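Local coordinates for peptide-binding protein (Photobacterium damsela subsp. piscicida, PDB 6SQX), which cleaves the peptidoglycan of potentially competing bacteria as a secreted NlpC/P60 endopeptidase, probably acting as a cysteine-type peptidase, at residues 66-71 with 220-225; 233-238 with 292-297; 239-244 with 264-269. One frame throughout, in Å; residues are numbered along the deposited sequence. Where two conformers were deposited one is given.

Interaction 1: residues 66-71 with 220-225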
loop_
_atom_site.group_PDB
_atom_site.type_symbol
_atom_site.label_atom_id
_atom_site.label_comp_id
_atom_site.label_asym_id
_atom_site.label_seq_id
_atom_site.Cartn_x
_atom_site.Cartn_y
_atom_site.Cartn_z
ATOM N N PHE A 66 5.058 -15.191 -6.467
ATOM C CA PHE A 66 5.755 -15.133 -7.751
ATOM C C PHE A 66 7.263 -15.156 -7.571
ATOM O O PHE A 66 7.979 -15.753 -8.393
ATOM C CB PHE A 66 5.347 -13.848 -8.466
ATOM C CG PHE A 66 6.001 -13.681 -9.796
ATOM C CD1 PHE A 66 5.657 -14.496 -10.869
ATOM C CD2 PHE A 66 6.945 -12.688 -9.989
ATOM C CE1 PHE A 66 6.262 -14.304 -12.123
ATOM C CE2 PHE A 66 7.550 -12.481 -11.241
ATOM C CZ PHE A 66 7.204 -13.316 -12.295
ATOM N N GLN A 67 7.788 -14.522 -6.519
ATOM C CA GLN A 67 9.248 -14.500 -6.366
ATOM C C GLN A 67 9.821 -15.865 -6.018
ATOM O O GLN A 67 11.040 -16.034 -6.065
ATOM C CB GLN A 67 9.686 -13.479 -5.297
ATOM C CG GLN A 67 9.232 -12.057 -5.590
ATOM C CD GLN A 67 9.699 -11.519 -6.926
ATOM O OE1 GLN A 67 10.680 -11.984 -7.516
ATOM N NE2 GLN A 67 9.025 -10.491 -7.375
ATOM N N TRP A 68 8.984 -16.813 -5.609
ATOM C CA TRP A 68 9.428 -18.167 -5.325
ATOM C C TRP A 68 9.189 -19.079 -6.505
ATOM O O TRP A 68 9.469 -20.282 -6.425
ATOM C CB TRP A 68 8.728 -18.716 -4.074
ATOM C CG TRP A 68 9.181 -18.133 -2.787
ATOM C CD1 TRP A 68 10.150 -17.174 -2.596
ATOM C CD2 TRP A 68 8.640 -18.421 -1.485
ATOM N NE1 TRP A 68 10.273 -16.886 -1.235
ATOM C CE2 TRP A 68 9.358 -17.637 -0.549
ATOM C CE3 TRP A 68 7.642 -19.288 -1.020
ATOM C CZ2 TRP A 68 9.088 -17.685 0.827
ATOM C CZ3 TRP A 68 7.398 -19.345 0.349
ATOM C CH2 TRP A 68 8.101 -18.535 1.249
ATOM N N SER A 69 8.747 -18.514 -7.630
ATOM C CA SER A 69 8.378 -19.320 -8.786
ATOM C C SER A 69 9.525 -19.447 -9.780
ATOM O O SER A 69 10.471 -18.670 -9.789
ATOM C CB SER A 69 7.144 -18.745 -9.488
ATOM O OG SER A 69 7.472 -17.685 -10.368
ATOM N N ASP A 70 9.420 -20.456 -10.630
ATOM C CA ASP A 70 10.467 -20.644 -11.614
ATOM C C ASP A 70 10.468 -19.532 -12.653
ATOM O O ASP A 70 11.470 -19.377 -13.360
ATOM C CB ASP A 70 10.315 -22.012 -12.300
ATOM C CG ASP A 70 10.708 -23.174 -11.399
ATOM O OD1 ASP A 70 11.294 -22.908 -10.318
ATOM O OD2 ASP A 70 10.451 -24.348 -11.788
ATOM N N ASP A 71 9.371 -18.767 -12.755
ATOM C CA ASP A 71 9.212 -17.709 -13.754
ATOM C C ASP A 71 10.007 -16.447 -13.416
ATOM O O ASP A 71 10.346 -15.673 -14.319
ATOM C CB ASP A 71 7.727 -17.329 -13.873
ATOM C CG ASP A 71 6.861 -18.465 -14.401
ATOM O OD1 ASP A 71 7.324 -19.210 -15.296
ATOM O OD2 ASP A 71 5.713 -18.622 -13.910
ATOM N N GLU A 220 14.878 -24.878 -0.491
ATOM C CA GLU A 220 13.756 -25.626 -1.046
ATOM C C GLU A 220 12.910 -26.247 0.057
ATOM O O GLU A 220 11.673 -26.229 -0.009
ATOM C CB GLU A 220 14.269 -26.689 -2.023
ATOM C CG GLU A 220 13.141 -27.357 -2.783
ATOM C CD GLU A 220 13.639 -28.306 -3.859
ATOM O OE1 GLU A 220 14.865 -28.569 -3.914
ATOM O OE2 GLU A 220 12.800 -28.790 -4.655
ATOM N N SER A 221 13.561 -26.801 1.076
ATOM C CA SER A 221 12.816 -27.419 2.169
ATOM C C SER A 221 11.943 -26.397 2.885
ATOM O O SER A 221 10.797 -26.708 3.263
ATOM C CB SER A 221 13.769 -28.112 3.144
ATOM O OG SER A 221 14.383 -29.241 2.530
ATOM N N PHE A 222 12.464 -25.181 3.085
ATOM C CA PHE A 222 11.676 -24.137 3.728
ATOM C C PHE A 222 10.380 -23.889 2.960
ATOM O O PHE A 222 9.291 -23.761 3.553
ATOM C CB PHE A 222 12.509 -22.845 3.865
ATOM C CG PHE A 222 11.783 -21.746 4.579
ATOM C CD1 PHE A 222 10.857 -20.948 3.917
ATOM C CD2 PHE A 222 12.019 -21.523 5.931
ATOM C CE1 PHE A 222 10.178 -19.913 4.608
ATOM C CE2 PHE A 222 11.357 -20.512 6.617
ATOM C CZ PHE A 222 10.440 -19.698 5.957
ATOM N N ILE A 223 10.482 -23.778 1.636
ATOM C CA ILE A 223 9.308 -23.491 0.818
ATOM C C ILE A 223 8.349 -24.673 0.810
ATOM O O ILE A 223 7.135 -24.495 0.942
ATOM C CB ILE A 223 9.750 -23.089 -0.597
ATOM C CG1 ILE A 223 10.467 -21.749 -0.549
ATOM C CG2 ILE A 223 8.565 -23.013 -1.533
ATOM C CD1 ILE A 223 11.063 -21.342 -1.925
ATOM N N THR A 224 8.875 -25.895 0.670
ATOM C CA THR A 224 8.035 -27.090 0.734
ATOM C C THR A 224 7.248 -27.141 2.041
ATOM O O THR A 224 6.037 -27.416 2.048
ATOM C CB THR A 224 8.902 -28.349 0.575
ATOM O OG1 THR A 224 9.510 -28.348 -0.723
ATOM C CG2 THR A 224 8.053 -29.630 0.715
ATOM N N GLN A 225 7.923 -26.901 3.163
ATOM C CA GLN A 225 7.231 -26.989 4.440
ATOM C C GLN A 225 6.261 -25.824 4.620
ATOM O O GLN A 225 5.169 -26.006 5.174
ATOM C CB GLN A 225 8.258 -27.022 5.570
ATOM C CG GLN A 225 9.133 -28.263 5.573
ATOM C CD GLN A 225 8.311 -29.543 5.475
ATOM O OE1 GLN A 225 7.348 -29.734 6.229
ATOM N NE2 GLN A 225 8.677 -30.423 4.531
#
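Phe66 O, gripped by both OG and N of Ser69, closes the turn from which Trp68 reaches Ile223 and Phe222 of helix 220-226. Ser69 OG donates to Phe66 O at 2.8 Å, in the carbonyl plane and on a lone pair, while Ser69 N reaches the same oxygen at 3.0 Å. The hydroxyl also accepts from Asp71 N, 3.2 Å from Ser69 OG, in an ST turn; with an N-H...O angle of 137° that bond is clearly bent. One serine thus links the start of the 3-10 turn that carries the indole to the chain that follows it. Trp68 lays one face against Ile223. The methylene CG1 of Ile223 stands 3.9 Å from the centroid of the six-membered ring, 16° off its normal, in a CH-pi contact displaced toward the rim. Ile223 CD1 extends the cover to the pyrrole side, 3.8 Å from Trp68 CG, and Ile223 CG2 adds a second branch, 3.9 Å from Trp68 CE3. All the heavy atoms of the isoleucine beyond CB therefore lie against the indole. Phe222 plays a smaller part: with its CG turned away from the backbone N (chi1 -177°), its ring swings toward the tryptophan and brings CE1 to 4.2 Å from Trp68 CH2, the indole atom lying near the plane of the phenyl ring at its edge. The polar corner of the buried indole is satisfied by Gly143, whose carbonyl accepts from NE1. Trp68 also meets Trp226 edge-to-face, and Ile144 and Pro186 add cover from strands 142-145 and 186-192 of the antiparallel sheet to which the SH3 (SH3b1-type) region contributes strands. Helix 220-226 touches strand 142-145 through Phe222 and Ile223, and strand 277-281 of the other five-stranded sheet through Phe222.

Interaction 2: residues 233-238 with 292-297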
loop_
_atom_site.group_PDB
_atom_site.type_symbol
_atom_site.label_atom_id
_atom_site.label_comp_id
_atom_site.label_asym_id
_atom_site.label_seq_id
_atom_site.Cartn_x
_atom_site.Cartn_y
_atom_site.Cartn_z
ATOM N N THR A 233 -3.607 -14.776 9.719
ATOM C CA THR A 233 -3.385 -13.363 9.466
ATOM C C THR A 233 -3.942 -12.596 10.660
ATOM O O THR A 233 -4.937 -13.033 11.263
ATOM C CB THR A 233 -4.033 -12.940 8.120
ATOM O OG1 THR A 233 -3.557 -11.657 7.701
ATOM C CG2 THR A 233 -5.582 -12.989 8.175
ATOM N N PRO A 234 -3.321 -11.484 11.043
ATOM C CA PRO A 234 -3.782 -10.807 12.271
ATOM C C PRO A 234 -5.149 -10.182 12.076
ATOM O O PRO A 234 -5.509 -9.740 10.981
ATOM C CB PRO A 234 -2.740 -9.710 12.489
ATOM C CG PRO A 234 -1.435 -10.246 11.803
ATOM C CD PRO A 234 -2.024 -10.952 10.553
ATOM N N THR A 235 -5.872 -10.042 13.184
ATOM C CA THR A 235 -7.202 -9.436 13.147
ATOM C C THR A 235 -7.240 -8.014 13.693
ATOM O O THR A 235 -8.328 -7.419 13.723
ATOM C CB THR A 235 -8.224 -10.316 13.871
ATOM O OG1 THR A 235 -7.763 -10.513 15.202
ATOM C CG2 THR A 235 -8.330 -11.679 13.170
ATOM N N VAL A 236 -6.096 -7.455 14.117
ATOM C CA VAL A 236 -5.970 -6.060 14.533
ATOM C C VAL A 236 -4.734 -5.481 13.846
ATOM O O VAL A 236 -3.887 -6.221 13.326
ATOM C CB VAL A 236 -5.844 -5.910 16.071
ATOM C CG1 VAL A 236 -7.111 -6.445 16.803
ATOM C CG2 VAL A 236 -4.561 -6.592 16.604
ATOM N N ARG A 237 -4.632 -4.144 13.833
ATOM C CA ARG A 237 -3.584 -3.517 13.019
ATOM C C ARG A 237 -2.194 -3.840 13.561
ATOM O O ARG A 237 -1.299 -4.241 12.807
ATOM C CB ARG A 237 -3.801 -2.006 12.850
ATOM C CG ARG A 237 -2.732 -1.394 11.916
ATOM C CD ARG A 237 -3.076 -0.024 11.395
ATOM N NE ARG A 237 -3.053 1.049 12.389
ATOM C CZ ARG A 237 -2.067 1.946 12.543
ATOM N NH1 ARG A 237 -2.199 2.940 13.422
ATOM N NH2 ARG A 237 -0.940 1.876 11.844
ATOM N N LYS A 238 -1.960 -3.613 14.858
ATOM C CA LYS A 238 -0.654 -3.850 15.464
ATOM C C LYS A 238 -0.819 -4.602 16.765
ATOM O O LYS A 238 -1.758 -4.336 17.514
ATOM C CB LYS A 238 0.050 -2.549 15.836
ATOM C CG LYS A 238 0.514 -1.714 14.581
ATOM C CD LYS A 238 1.055 -0.407 15.030
ATOM C CE LYS A 238 1.380 0.499 13.873
ATOM N NZ LYS A 238 2.743 0.201 13.298
ATOM N N TRP A 292 -6.261 -17.667 7.457
ATOM C CA TRP A 292 -6.204 -16.884 6.235
ATOM C C TRP A 292 -6.536 -17.786 5.047
ATOM O O TRP A 292 -6.162 -18.961 5.050
ATOM C CB TRP A 292 -4.787 -16.320 6.088
ATOM C CG TRP A 292 -4.609 -15.508 4.851
ATOM C CD1 TRP A 292 -4.775 -14.159 4.724
ATOM C CD2 TRP A 292 -4.210 -15.993 3.564
ATOM N NE1 TRP A 292 -4.551 -13.775 3.419
ATOM C CE2 TRP A 292 -4.198 -14.890 2.693
ATOM C CE3 TRP A 292 -3.899 -17.261 3.064
ATOM C CZ2 TRP A 292 -3.834 -15.007 1.344
ATOM C CZ3 TRP A 292 -3.584 -17.385 1.714
ATOM C CH2 TRP A 292 -3.547 -16.262 0.875
ATOM N N PRO A 293 -7.247 -17.304 4.004
ATOM C CA PRO A 293 -7.826 -15.953 3.934
ATOM C C PRO A 293 -9.037 -15.775 4.827
ATOM O O PRO A 293 -9.824 -16.709 5.032
ATOM C CB PRO A 293 -8.281 -15.836 2.480
ATOM C CG PRO A 293 -7.574 -16.938 1.747
ATOM C CD PRO A 293 -7.436 -18.037 2.728
ATOM N N MET A 294 -9.181 -14.561 5.354
ATOM C CA MET A 294 -10.354 -14.262 6.152
ATOM C C MET A 294 -11.597 -14.331 5.259
ATOM O O MET A 294 -11.562 -13.955 4.084
ATOM C CB MET A 294 -10.189 -12.856 6.716
ATOM C CG MET A 294 -11.345 -12.344 7.524
ATOM S SD MET A 294 -11.014 -10.725 8.299
ATOM C CE MET A 294 -9.747 -11.139 9.477
ATOM N N THR A 295 -12.708 -14.784 5.823
ATOM C CA THR A 295 -13.926 -14.899 5.042
ATOM C C THR A 295 -14.403 -13.516 4.601
ATOM O O THR A 295 -14.416 -12.580 5.416
ATOM C CB THR A 295 -14.994 -15.553 5.914
ATOM O OG1 THR A 295 -14.559 -16.871 6.274
ATOM C CG2 THR A 295 -16.303 -15.657 5.175
ATOM N N PRO A 296 -14.793 -13.335 3.302
ATOM C CA PRO A 296 -15.123 -12.010 2.766
ATOM C C PRO A 296 -16.565 -11.587 3.055
ATOM O O PRO A 296 -17.337 -11.259 2.150
ATOM C CB PRO A 296 -14.841 -12.170 1.270
ATOM C CG PRO A 296 -15.295 -13.595 1.004
ATOM C CD PRO A 296 -14.792 -14.369 2.245
ATOM N N SER A 297 -16.937 -11.612 4.337
ATOM C CA SER A 297 -18.262 -11.206 4.755
ATOM C C SER A 297 -18.309 -9.686 4.902
ATOM O O SER A 297 -17.287 -9.023 5.148
ATOM C CB SER A 297 -18.585 -11.866 6.102
ATOM O OG SER A 297 -17.675 -11.447 7.110
#
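Trp292, just past strand 289-291, packs on Thr233 of the antiparallel neighbour, strand 230-234, in a five-stranded sheet; a cis peptide precedes Pro293, and the chain goes on to helix 298-308. From its CB outward, the tryptophan first follows Thr233, then finds other partners. Trp292 CB lies 4.0 Å from Thr233 CB. Next along the ring, Trp292 CD1 makes the closest approach, 3.7 Å from Thr233 CB, and Thr233 CG2 touches the same carbon in the plane of the indole, at its edge. The CG of Trp292 is anti to the backbone N (chi1 179°), the setting in which CD1 comes to lie beside both of these threonine carbons. NE1 donates to Ser333 O of helix 326-334, so the polar atom of this buried ring has its partner in the NlpC/P60 region. Farther out, Pro293 folds back over one face, its CG 3.8 Å above the plane of the Trp292 ring, a stacking consistent with the cis peptide before Pro293. The indole also meets Phe60, the planes inclined by about 55°, and a bound 1,2-ethanediol, probably from the crystallisation liquor, lies about 4 Å from the side chain. Thr233 spends its hydroxyl on Ser257 O, leaving carbon atoms as its main surface toward Trp292. Two residues after Trp292, Met294 runs extended to its sulfur and then bends (chi3 -67°), crossing Thr235 at about a right angle, so that Met294 CE ends 4.0 Å from Thr235 CG2.

Interaction 3: residues 239-244 with 264-269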
loop_
_atom_site.group_PDB
_atom_site.type_symbol
_atom_site.label_atom_id
_atom_site.label_comp_id
_atom_site.label_asym_id
_atom_site.label_seq_id
_atom_site.Cartn_x
_atom_site.Cartn_y
_atom_site.Cartn_z
ATOM N N GLN A 239 0.112 -5.508 17.056
ATOM C CA GLN A 239 0.116 -6.139 18.370
ATOM C C GLN A 239 1.551 -6.546 18.683
ATOM O O GLN A 239 2.379 -6.702 17.783
ATOM C CB GLN A 239 -0.846 -7.318 18.409
ATOM C CG GLN A 239 -0.447 -8.422 17.524
ATOM C CD GLN A 239 -1.639 -9.400 17.356
ATOM O OE1 GLN A 239 -1.993 -10.123 18.285
ATOM N NE2 GLN A 239 -2.272 -9.399 16.179
ATOM N N ASP A 240 1.861 -6.688 19.978
ATOM C CA ASP A 240 3.214 -7.019 20.418
ATOM C C ASP A 240 3.395 -8.532 20.533
ATOM O O ASP A 240 2.554 -9.223 21.123
ATOM C CB ASP A 240 3.439 -6.397 21.793
ATOM C CG ASP A 240 3.344 -4.896 21.748
ATOM O OD1 ASP A 240 3.879 -4.321 20.783
ATOM O OD2 ASP A 240 2.711 -4.261 22.653
ATOM N N LEU A 241 4.516 -9.052 20.006
ATOM C CA LEU A 241 4.811 -10.476 20.178
ATOM C C LEU A 241 5.503 -10.692 21.528
ATOM O O LEU A 241 6.144 -9.770 22.041
ATOM C CB LEU A 241 5.674 -10.985 19.028
ATOM C CG LEU A 241 4.909 -10.942 17.710
ATOM C CD1 LEU A 241 5.757 -11.466 16.552
ATOM C CD2 LEU A 241 3.585 -11.714 17.753
ATOM N N PRO A 242 5.312 -11.859 22.165
ATOM C CA PRO A 242 5.882 -12.082 23.500
ATOM C C PRO A 242 7.382 -11.890 23.497
ATOM O O PRO A 242 8.074 -12.249 22.535
ATOM C CB PRO A 242 5.544 -13.544 23.788
ATOM C CG PRO A 242 4.379 -13.822 23.014
ATOM C CD PRO A 242 4.392 -12.935 21.787
ATOM N N ILE A 243 7.871 -11.309 24.588
ATOM C CA ILE A 243 9.304 -11.182 24.826
ATOM C C ILE A 243 9.720 -12.351 25.710
ATOM O O ILE A 243 9.337 -12.433 26.884
ATOM C CB ILE A 243 9.668 -9.827 25.443
ATOM C CG1 ILE A 243 9.092 -8.687 24.591
ATOM C CG2 ILE A 243 11.176 -9.673 25.506
ATOM C CD1 ILE A 243 9.199 -7.327 25.248
ATOM N N GLU A 244 10.495 -13.262 25.127
ATOM C CA GLU A 244 10.985 -14.428 25.843
ATOM C C GLU A 244 12.217 -14.060 26.663
ATOM O O GLU A 244 12.705 -12.925 26.631
ATOM C CB GLU A 244 11.244 -15.577 24.870
ATOM C CG GLU A 244 9.987 -16.007 24.136
ATOM C CD GLU A 244 8.885 -16.459 25.081
ATOM O OE1 GLU A 244 9.200 -16.965 26.185
ATOM O OE2 GLU A 244 7.699 -16.316 24.725
ATOM N N GLY A 264 -2.310 -23.885 17.103
ATOM C CA GLY A 264 -2.725 -22.592 17.613
ATOM C C GLY A 264 -1.617 -21.610 17.893
ATOM O O GLY A 264 -1.905 -20.493 18.375
ATOM N N LYS A 265 -0.363 -21.965 17.599
ATOM C CA LYS A 265 0.776 -21.090 17.831
ATOM C C LYS A 265 1.292 -20.582 16.496
ATOM O O LYS A 265 1.510 -21.363 15.562
ATOM C CB LYS A 265 1.893 -21.785 18.615
ATOM C CG LYS A 265 1.456 -22.185 20.041
ATOM C CD LYS A 265 2.624 -22.722 20.858
ATOM C CE LYS A 265 2.131 -23.279 22.209
ATOM N NZ LYS A 265 3.205 -23.986 22.958
ATOM N N LEU A 266 1.466 -19.277 16.417
ATOM C CA LEU A 266 2.080 -18.637 15.268
ATOM C C LEU A 266 3.535 -19.080 15.110
ATOM O O LEU A 266 4.255 -19.293 16.085
ATOM C CB LEU A 266 2.052 -17.130 15.567
ATOM C CG LEU A 266 2.458 -16.157 14.490
ATOM C CD1 LEU A 266 1.394 -16.215 13.410
ATOM C CD2 LEU A 266 2.520 -14.773 15.102
ATOM N N LYS A 267 3.996 -19.174 13.855
ATOM C CA LYS A 267 5.421 -19.321 13.586
ATOM C C LYS A 267 5.895 -18.119 12.768
ATOM O O LYS A 267 5.171 -17.611 11.897
ATOM C CB LYS A 267 5.751 -20.635 12.879
ATOM C CG LYS A 267 5.357 -21.893 13.671
ATOM C CD LYS A 267 5.979 -23.147 13.049
ATOM C CE LYS A 267 5.923 -24.342 13.986
ATOM N NZ LYS A 267 6.781 -25.419 13.445
ATOM N N ILE A 268 7.077 -17.613 13.095
ATOM C CA ILE A 268 7.613 -16.472 12.353
ATOM C C ILE A 268 8.978 -16.865 11.812
ATOM O O ILE A 268 9.739 -17.588 12.487
ATOM C CB ILE A 268 7.725 -15.199 13.216
ATOM C CG1 ILE A 268 8.581 -15.454 14.452
ATOM C CG2 ILE A 268 6.362 -14.651 13.581
ATOM C CD1 ILE A 268 8.947 -14.186 15.253
ATOM N N PRO A 269 9.335 -16.406 10.615
ATOM C CA PRO A 269 10.669 -16.703 10.080
ATOM C C PRO A 269 11.673 -15.797 10.756
ATOM O O PRO A 269 11.430 -14.599 10.945
ATOM C CB PRO A 269 10.547 -16.326 8.595
ATOM C CG PRO A 269 9.482 -15.212 8.600
ATOM C CD PRO A 269 8.491 -15.659 9.667
#
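Around Leu241 and Leu266 the two backbones stay well apart, their CA atoms 9.9 Å from each other at the nearest point, so the gap is bridged by side chains and not by strand pairing. Residues 239-244 take in part of strand 238-240 and the chain after it; that strand pairs with strand 252-254 in a two-stranded antiparallel sheet. Residues 265-269 belong to a strand of the five-stranded antiparallel sheet. Leu241 faces that sheet and splits its two methyls between two partners that lie two residues apart on one side of the strand. Its CD2 meets CD2 of Leu266 at 4.2 Å, methyl to methyl, the side chains crossing at about a right angle. Its other branch, CD1, comes to 4.4 Å from CD1 of Ile268, a looser touch. Leu266 directs its CG anti to the backbone N (chi1 -172°), which sends its branch out from the strand toward Leu241. Leu266 and Ile268 both also rest on Leu259 of the adjacent strand 259-262. Leu253 touches Leu241 and Leu266 alike, and Leu287 packs on Leu241. Only carbon meets carbon between the segments, so the two-stranded sheet is held to the larger one here by dispersion and the burial of aliphatic surface, with little to dictate direction.

Interactions 2 and 3 reach the same five-stranded sheet, and interaction 1 touches it through Phe222, whose CZ lies 4.3 Å from CB of Pro269 in interaction 3; the centres of 1 and 3 are 23 Å apart. Interactions 2 and 3 are 16 Å apart between centres and meet at Pro234 CB and Gln239 NE2, 3.7 Å apart, the chain running directly from one to the other. Interactions 1 and 2 do not touch, their nearest atoms about 11 Å apart, although helix 220-226 leads straight to strand 230-234. Interaction 2 is tied to the peptidase region: Trp292 bonds to Ser333, near the far end of the helix that follows Cys324, found oxidised to cysteinesulfonic acid and probably the nucleophile, as in relatives.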